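Local atomic coordinates of freshwater cyanophage protein (Microcystis phage Mic1, PDB entry 6L2W), a protein that is of unknown function but adopts a novel fold, in which an antiparallel sheet is combined with two helices. Residues M2-S7 / L45-E50. Numbering follows the deposited sequence.
Sequences MFVRLS and LELTAE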
loop_
_atom_site.group_PDB
_atom_site.type_symbol
_atom_site.label_atom_id
_atom_site.label_comp_id
_atom_site.label_asym_id
_atom_site.label_seq_id
_atom_site.Cartn_x
_atom_site.Cartn_y
_atom_site.Cartn_z
ATOM N N MET B 2 13.354 11.894 -8.779
ATOM C CA MET B 2 12.635 11.209 -7.721
ATOM C C MET B 2 11.197 11.699 -7.713
ATOM O O MET B 2 10.918 12.854 -8.038
ATOM C CB MET B 2 13.270 11.443 -6.351
ATOM C CG MET B 2 14.243 10.374 -6.010
ATOM S SD MET B 2 14.963 10.796 -4.487
ATOM C CE MET B 2 16.567 10.015 -4.621
ATOM N N PHE B 3 10.307 10.794 -7.337
ATOM C CA PHE B 3 8.878 11.115 -7.305
ATOM C C PHE B 3 8.219 10.546 -6.052
ATOM O O PHE B 3 8.704 9.648 -5.359
ATOM C CB PHE B 3 8.109 10.524 -8.491
ATOM C CG PHE B 3 8.691 10.811 -9.849
ATOM C CD1 PHE B 3 8.160 11.811 -10.649
ATOM C CD2 PHE B 3 9.745 10.057 -10.336
ATOM C CE1 PHE B 3 8.686 12.063 -11.906
ATOM C CE2 PHE B 3 10.273 10.315 -11.591
ATOM C CZ PHE B 3 9.744 11.315 -12.373
ATOM N N VAL B 4 7.010 11.016 -5.931
ATOM C CA VAL B 4 6.242 10.971 -4.771
ATOM C C VAL B 4 4.777 10.871 -5.219
ATOM O O VAL B 4 4.363 11.573 -6.175
ATOM C CB VAL B 4 6.572 12.234 -3.957
ATOM C CG1 VAL B 4 5.357 13.089 -3.663
ATOM C CG2 VAL B 4 7.366 11.879 -2.716
ATOM N N ARG B 5 4.026 9.961 -4.585
ATOM C CA ARG B 5 2.606 9.806 -4.865
ATOM C C ARG B 5 1.845 9.587 -3.549
ATOM O O ARG B 5 2.276 8.870 -2.641
ATOM C CB ARG B 5 2.383 8.626 -5.823
ATOM C CG ARG B 5 0.933 8.447 -6.241
ATOM C CD ARG B 5 0.773 7.531 -7.435
ATOM N NE ARG B 5 1.062 6.153 -7.106
ATOM C CZ ARG B 5 0.786 5.112 -7.883
ATOM N NH1 ARG B 5 0.177 5.279 -9.048
ATOM N NH2 ARG B 5 1.098 3.897 -7.468
ATOM N N LEU B 6 0.666 10.155 -3.506
ATOM C CA LEU B 6 -0.147 10.110 -2.349
ATOM C C LEU B 6 -1.388 9.292 -2.688
ATOM O O LEU B 6 -2.120 9.678 -3.576
ATOM C CB LEU B 6 -0.522 11.547 -1.981
ATOM C CG LEU B 6 -1.528 11.674 -0.845
ATOM C CD1 LEU B 6 -0.995 10.997 0.406
ATOM C CD2 LEU B 6 -1.868 13.136 -0.570
ATOM N N SER B 7 -1.628 8.207 -1.963
ATOM C CA SER B 7 -2.783 7.380 -2.240
ATOM C C SER B 7 -3.797 7.440 -1.089
ATOM O O SER B 7 -3.453 7.735 0.070
ATOM C CB SER B 7 -2.383 5.956 -2.528
ATOM O OG SER B 7 -1.368 5.903 -3.515
ATOM N N LEU B 45 4.402 12.990 -8.701
ATOM C CA LEU B 45 4.903 14.355 -8.695
ATOM C C LEU B 45 6.422 14.296 -8.585
ATOM O O LEU B 45 6.929 13.557 -7.740
ATOM C CB LEU B 45 4.318 15.111 -7.498
ATOM C CG LEU B 45 4.950 16.472 -7.197
ATOM C CD1 LEU B 45 4.565 17.506 -8.253
ATOM C CD2 LEU B 45 4.557 16.952 -5.806
ATOM N N GLU B 46 7.111 15.074 -9.429
ATOM C CA GLU B 46 8.572 15.192 -9.386
ATOM C C GLU B 46 8.946 15.820 -8.048
ATOM O O GLU B 46 8.386 16.832 -7.683
ATOM C CB GLU B 46 9.089 16.062 -10.539
ATOM C CG GLU B 46 10.498 16.617 -10.314
ATOM C CD GLU B 46 11.169 17.354 -11.473
ATOM O OE1 GLU B 46 10.597 17.392 -12.600
ATOM O OE2 GLU B 46 12.283 17.891 -11.246
ATOM N N LEU B 47 9.868 15.219 -7.324
ATOM C CA LEU B 47 10.178 15.743 -6.010
ATOM C C LEU B 47 11.406 16.636 -6.138
ATOM O O LEU B 47 12.447 16.176 -6.592
ATOM C CB LEU B 47 10.433 14.594 -5.033
ATOM C CG LEU B 47 10.658 15.016 -3.581
ATOM C CD1 LEU B 47 9.342 15.343 -2.904
ATOM C CD2 LEU B 47 11.392 13.931 -2.818
ATOM N N THR B 48 11.253 17.886 -5.718
ATOM C CA THR B 48 12.304 18.896 -5.863
ATOM C C THR B 48 12.722 19.397 -4.484
ATOM O O THR B 48 12.056 19.140 -3.484
ATOM C CB THR B 48 11.856 20.071 -6.745
ATOM O OG1 THR B 48 10.698 20.716 -6.201
ATOM C CG2 THR B 48 11.553 19.621 -8.155
ATOM N N ALA B 49 13.820 20.133 -4.470
ATOM C CA ALA B 49 14.368 20.663 -3.238
ATOM C C ALA B 49 13.406 21.691 -2.640
ATOM O O ALA B 49 13.419 21.879 -1.433
ATOM C CB ALA B 49 15.721 21.276 -3.488
ATOM N N GLU B 50 12.572 22.309 -3.484
ATOM C CA GLU B 50 11.643 23.352 -3.034
ATOM C C GLU B 50 10.307 22.731 -2.586
ATOM O O GLU B 50 9.779 23.118 -1.523
ATOM C CB GLU B 50 11.456 24.449 -4.097
ATOM C CG GLU B 50 11.227 23.961 -5.522
ATOM C CD GLU B 50 12.455 23.948 -6.428
ATOM O OE1 GLU B 50 13.589 23.873 -5.905
ATOM O OE2 GLU B 50 12.279 24.000 -7.666
HETATM O O HOH W 1 13.939 14.349 -8.207
#
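Val4 and Leu47 meet just past a short antiparallel pairing, their side chains crossing obliquely with Val4 CG2 4.0 Å from Leu47 CD1. Leu47 CG is anti to the backbone N (chi1 -175°), and chi2 of 78° then sets CD1 near Val4 CG2, while Leu47 CB rests 3.5 Å from Met2 O. Leu45 shares Val4's face of the sheet, a looser contact between Leu45 CB and Val4 CG1. The opposite face carries Phe3 and Glu46, a non-hydrogen-bonded pair. Phe3 CG is anti to its own carbonyl carbon (chi1 -51°), beside the backbone N; the ring comes obliquely to the Glu46 backbone, CD1 3.6 Å from Glu46 CA.

Val4 and Leu45 form the hydrogen-bonded pair: Leu45 N donates to Val4 O at 2.9 Å, whereas the return bond from Val4 N to Leu45 O is weak. Leu47 N gives Met2 O a bond of 2.7 Å, and a water links Met2 N to Leu47 O.

Strand 45-46 thus borders the start of strand 2-12, which also pairs with strand 83-89. Beyond it, Thr48 N bonds Asn51 OD1 at the start of helix 51-61; Leu45 packs on Val55 and Leu47 on Leu52, joining the Val4 face of the sheet to that helix.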